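Local coordinates for prepilin-like protein (Thermus thermophilus, PDB 6QVF), which is a type IV pilin associated with natural competence and probably binds DNA at the tip of a pilus during its uptake, at residues I97-E109 with V117-G129. Residues are numbered along the deposited sequence; the frame is centred on the assembly and turned at random.
Sequences IFGIPVAWDIRGE and VVTVVVTATHPRG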
loop_
_atom_site.group_PDB
_atom_site.type_symbol
_atom_site.label_atom_id
_atom_site.label_comp_id
_atom_site.label_asym_id
_atom_site.label_seq_id
_atom_site.Cartn_x
_atom_site.Cartn_y
_atom_site.Cartn_z
ATOM N N ILE B 97 9.693 13.827 10.910
ATOM C CA ILE B 97 9.471 13.110 12.163
ATOM C C ILE B 97 10.846 12.683 12.681
ATOM O O ILE B 97 11.522 11.860 12.060
ATOM C CB ILE B 97 8.581 11.870 11.943
ATOM C CG1 ILE B 97 7.281 12.201 11.200
ATOM C CG2 ILE B 97 8.324 11.129 13.255
ATOM C CD1 ILE B 97 6.427 13.244 11.848
ATOM N N PHE B 98 11.279 13.313 13.767
ATOM C CA PHE B 98 12.612 13.048 14.374
ATOM C C PHE B 98 13.698 13.016 13.292
ATOM O O PHE B 98 14.520 12.085 13.241
ATOM C CB PHE B 98 12.583 11.737 15.165
ATOM C CG PHE B 98 11.593 11.737 16.303
ATOM C CD1 PHE B 98 11.660 12.715 17.288
ATOM C CD2 PHE B 98 10.565 10.802 16.369
ATOM C CE1 PHE B 98 10.756 12.722 18.338
ATOM C CE2 PHE B 98 9.655 10.824 17.420
ATOM C CZ PHE B 98 9.749 11.788 18.398
ATOM N N GLY B 99 13.686 14.039 12.435
ATOM C CA GLY B 99 14.688 14.260 11.431
ATOM C C GLY B 99 14.514 13.389 10.209
ATOM O O GLY B 99 15.368 13.426 9.346
ATOM N N ILE B 100 13.394 12.650 10.126
ATOM C CA ILE B 100 13.139 11.767 9.002
ATOM C C ILE B 100 12.017 12.366 8.164
ATOM O O ILE B 100 10.882 12.451 8.615
ATOM C CB ILE B 100 12.788 10.345 9.453
ATOM C CG1 ILE B 100 13.891 9.718 10.304
ATOM C CG2 ILE B 100 12.459 9.479 8.232
ATOM C CD1 ILE B 100 13.410 8.551 11.133
ATOM N N PRO B 101 12.313 12.813 6.932
ATOM C CA PRO B 101 11.273 13.310 6.039
ATOM C C PRO B 101 10.366 12.153 5.597
ATOM O O PRO B 101 10.853 11.138 5.132
ATOM C CB PRO B 101 12.012 13.877 4.822
ATOM C CG PRO B 101 13.487 13.592 5.039
ATOM C CD PRO B 101 13.630 12.757 6.291
ATOM N N VAL B 102 9.047 12.387 5.656
ATOM C CA VAL B 102 8.075 11.470 5.196
ATOM C C VAL B 102 7.206 12.167 4.152
ATOM O O VAL B 102 6.401 13.045 4.498
ATOM C CB VAL B 102 7.201 10.964 6.358
ATOM C CG1 VAL B 102 6.274 9.875 5.866
ATOM C CG2 VAL B 102 8.062 10.456 7.534
ATOM N N ALA B 103 7.331 11.749 2.884
ATOM C CA ALA B 103 6.422 12.194 1.817
ATOM C C ALA B 103 5.094 11.488 2.029
ATOM O O ALA B 103 5.058 10.304 2.393
ATOM C CB ALA B 103 6.978 11.863 0.479
ATOM N N TRP B 104 3.993 12.207 1.822
ATOM C CA TRP B 104 2.674 11.622 2.027
ATOM C C TRP B 104 1.718 12.160 0.972
ATOM O O TRP B 104 1.885 13.267 0.471
ATOM C CB TRP B 104 2.129 11.890 3.442
ATOM C CG TRP B 104 1.905 13.345 3.729
ATOM C CD1 TRP B 104 2.766 14.194 4.342
ATOM C CD2 TRP B 104 0.703 14.101 3.483
ATOM N NE1 TRP B 104 2.220 15.441 4.449
ATOM C CE2 TRP B 104 0.947 15.422 3.941
ATOM C CE3 TRP B 104 -0.549 13.809 2.936
ATOM C CZ2 TRP B 104 -0.017 16.430 3.852
ATOM C CZ3 TRP B 104 -1.486 14.821 2.818
ATOM C CH2 TRP B 104 -1.210 16.110 3.271
ATOM N N ASP B 105 0.764 11.306 0.600
ATOM C CA ASP B 105 -0.188 11.662 -0.447
ATOM C C ASP B 105 -1.513 10.951 -0.183
ATOM O O ASP B 105 -1.539 9.733 0.056
ATOM C CB ASP B 105 0.355 11.204 -1.808
ATOM C CG ASP B 105 -0.553 11.516 -2.974
ATOM O OD1 ASP B 105 -1.513 10.787 -3.179
ATOM O OD2 ASP B 105 -0.254 12.508 -3.690
ATOM N N ILE B 106 -2.596 11.720 -0.264
ATOM C CA ILE B 106 -3.972 11.243 -0.248
ATOM C C ILE B 106 -4.562 11.470 -1.629
ATOM O O ILE B 106 -4.453 12.595 -2.163
ATOM C CB ILE B 106 -4.802 12.034 0.771
ATOM C CG1 ILE B 106 -4.243 11.971 2.190
ATOM C CG2 ILE B 106 -6.242 11.603 0.725
ATOM C CD1 ILE B 106 -4.917 12.919 3.181
ATOM N N ARG B 107 -5.178 10.444 -2.203
ATOM C CA ARG B 107 -5.917 10.673 -3.462
ATOM C C ARG B 107 -7.080 9.713 -3.661
ATOM O O ARG B 107 -7.060 8.557 -3.212
ATOM C CB ARG B 107 -4.970 10.614 -4.665
ATOM C CG ARG B 107 -4.222 9.309 -4.835
ATOM C CD ARG B 107 -3.323 9.388 -6.057
ATOM N NE ARG B 107 -2.313 10.408 -5.873
ATOM C CZ ARG B 107 -1.728 11.101 -6.863
ATOM N NH1 ARG B 107 -1.989 10.826 -8.139
ATOM N NH2 ARG B 107 -0.860 12.056 -6.560
ATOM N N GLY B 108 -8.144 10.229 -4.299
ATOM C CA GLY B 108 -9.155 9.388 -4.782
ATOM C C GLY B 108 -8.681 8.581 -5.977
ATOM O O GLY B 108 -7.879 9.042 -6.771
ATOM N N GLU B 109 -9.162 7.362 -6.078
ATOM C CA GLU B 109 -8.933 6.575 -7.266
ATOM C C GLU B 109 -10.012 6.821 -8.321
ATOM O O GLU B 109 -11.069 7.446 -8.064
ATOM C CB GLU B 109 -8.866 5.131 -6.857
ATOM C CG GLU B 109 -7.641 4.878 -6.027
ATOM C CD GLU B 109 -7.098 3.488 -6.231
ATOM O OE1 GLU B 109 -7.940 2.596 -6.403
ATOM O OE2 GLU B 109 -5.847 3.324 -6.239
ATOM N N VAL B 117 -13.000 4.830 -3.491
ATOM C CA VAL B 117 -11.748 4.405 -2.910
ATOM C C VAL B 117 -10.800 5.600 -2.795
ATOM O O VAL B 117 -10.554 6.357 -3.771
ATOM C CB VAL B 117 -11.104 3.272 -3.733
ATOM C CG1 VAL B 117 -9.765 2.850 -3.124
ATOM C CG2 VAL B 117 -12.045 2.108 -3.913
ATOM N N VAL B 118 -10.174 5.721 -1.600
ATOM C CA VAL B 118 -9.110 6.657 -1.383
ATOM C C VAL B 118 -7.870 5.889 -0.936
ATOM O O VAL B 118 -7.985 5.014 -0.102
ATOM C CB VAL B 118 -9.489 7.726 -0.344
ATOM C CG1 VAL B 118 -8.281 8.500 0.133
ATOM C CG2 VAL B 118 -10.577 8.653 -0.880
ATOM N N THR B 119 -6.713 6.204 -1.521
ATOM C CA THR B 119 -5.434 5.678 -1.058
ATOM C C THR B 119 -4.640 6.757 -0.317
ATOM O O THR B 119 -4.660 7.980 -0.647
ATOM C CB THR B 119 -4.625 5.058 -2.194
ATOM O OG1 THR B 119 -4.348 6.107 -3.112
ATOM C CG2 THR B 119 -5.356 3.937 -2.898
ATOM N N VAL B 120 -3.898 6.276 0.693
ATOM C CA VAL B 120 -2.976 7.075 1.447
ATOM C C VAL B 120 -1.622 6.352 1.369
ATOM O O VAL B 120 -1.519 5.164 1.706
ATOM C CB VAL B 120 -3.411 7.283 2.911
ATOM C CG1 VAL B 120 -2.473 8.243 3.643
ATOM C CG2 VAL B 120 -4.874 7.710 3.003
ATOM N N VAL B 121 -0.621 7.039 0.833
ATOM C CA VAL B 121 0.697 6.462 0.610
ATOM C C VAL B 121 1.749 7.360 1.213
ATOM O O VAL B 121 1.735 8.557 0.954
ATOM C CB VAL B 121 0.925 6.191 -0.880
ATOM C CG1 VAL B 121 2.271 5.552 -1.135
ATOM C CG2 VAL B 121 -0.185 5.317 -1.402
ATOM N N VAL B 122 2.715 6.750 1.912
ATOM C CA VAL B 122 3.791 7.481 2.531
ATOM C C VAL B 122 5.127 6.819 2.221
ATOM O O VAL B 122 5.216 5.605 2.114
ATOM C CB VAL B 122 3.589 7.614 4.050
ATOM C CG1 VAL B 122 2.239 8.251 4.356
ATOM C CG2 VAL B 122 3.765 6.296 4.769
ATOM N N THR B 123 6.148 7.661 2.137
ATOM C CA THR B 123 7.514 7.167 2.011
ATOM C C THR B 123 8.421 7.942 2.964
ATOM O O THR B 123 8.589 9.177 2.800
ATOM C CB THR B 123 8.029 7.280 0.578
ATOM O OG1 THR B 123 7.278 6.487 -0.336
ATOM C CG2 THR B 123 9.486 6.857 0.458
ATOM N N ALA B 124 8.987 7.209 3.921
ATOM C CA ALA B 124 9.974 7.772 4.865
ATOM C C ALA B 124 11.375 7.525 4.315
ATOM O O ALA B 124 11.695 6.409 3.966
ATOM C CB ALA B 124 9.859 7.124 6.204
ATOM N N THR B 125 12.167 8.579 4.175
ATOM C CA THR B 125 13.536 8.416 3.671
ATOM C C THR B 125 14.483 8.866 4.780
ATOM O O THR B 125 14.596 10.076 5.059
ATOM C CB THR B 125 13.788 9.261 2.419
ATOM O OG1 THR B 125 12.946 8.848 1.340
ATOM C CG2 THR B 125 15.233 9.186 1.985
ATOM N N HIS B 126 15.094 7.895 5.456
ATOM C CA HIS B 126 16.044 8.190 6.533
ATOM C C HIS B 126 17.247 8.888 5.934
ATOM O O HIS B 126 17.722 8.500 4.868
ATOM C CB HIS B 126 16.496 6.922 7.250
ATOM C CG HIS B 126 17.043 7.190 8.603
ATOM N ND1 HIS B 126 18.325 7.701 8.813
ATOM C CD2 HIS B 126 16.477 7.022 9.819
ATOM C CE1 HIS B 126 18.499 7.830 10.107
ATOM N NE2 HIS B 126 17.400 7.399 10.756
ATOM N N PRO B 127 17.746 9.955 6.592
ATOM C CA PRO B 127 18.935 10.650 6.108
ATOM C C PRO B 127 20.157 9.730 5.969
ATOM O O PRO B 127 21.041 10.011 5.168
ATOM C CB PRO B 127 19.203 11.730 7.163
ATOM C CG PRO B 127 17.902 11.883 7.913
ATOM C CD PRO B 127 17.133 10.590 7.769
ATOM N N ARG B 128 20.200 8.633 6.730
ATOM C CA ARG B 128 21.323 7.720 6.639
ATOM C C ARG B 128 21.064 6.577 5.644
ATOM O O ARG B 128 21.869 5.656 5.579
ATOM C CB ARG B 128 21.614 7.188 8.041
ATOM C CG ARG B 128 22.054 8.264 9.028
ATOM C CD ARG B 128 23.373 8.893 8.620
ATOM N NE ARG B 128 24.429 7.921 8.801
ATOM C CZ ARG B 128 24.896 7.574 9.984
ATOM N NH1 ARG B 128 24.384 8.096 11.089
ATOM N NH2 ARG B 128 25.886 6.714 10.055
ATOM N N GLY B 129 19.922 6.598 4.932
ATOM C CA GLY B 129 19.730 5.684 3.795
ATOM C C GLY B 129 18.367 4.991 3.757
ATOM O O GLY B 129 17.677 5.048 2.730
HETATM O O HOH W 1 -2.208 7.892 -2.327
HETATM O O HOH W 2 -4.186 5.299 -5.812
#
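E109 leaves the end of strand 100-108 and bends back over V117 and T119. Its backbone N donates to V117 O at 2.9 Å, and its CB rests near the same oxygen. CG, turned beside the backbone N (chi1 -68°), lies about equally near V117 O and T119 CG2. CD packs on the same T119 methyl. Of the two carboxylate oxygens, E109 OE1 approaches V117 CG1 at 3.8 Å. E109 OE2 lies 3.4 Å from T119 CG2. E109 OE2 also accepts from a water at 2.6 Å, and this water is hydrogen-bonded to the T119 hydroxyl. Shortened to an alanine here, the side chain would probably leave that water without its carboxylate acceptor and the T119 methyl without its packing partner.

The strands run antiparallel at 163°, as the central pair of the four-stranded sheet 92-97, 100-108, 117-125, 131-139, which packs against the long N-terminal helix 2-30 in the manner of type IV pilins. W104, I106, V118 and V122 share one face, I106 and V118 against helix 59-66. W104 CB touches V122 CG1 at 3.8 Å, and the indole makes a cation-pi contact with R25 of helix 2-30. On the other face, R107 CG passes T119 OG1 at 3.6 Å. The R107 guanidinium grips D105 side-on in a salt bridge, R107 NE to D105 OD1 at 2.8 Å and NH2 to OD2, each on a syn side but tilted about 30° from the carboxylate plane. At the far end I100 CD1 meets H126 CD2 obliquely, and the H126 ring also meets that of F10 of helix 2-30.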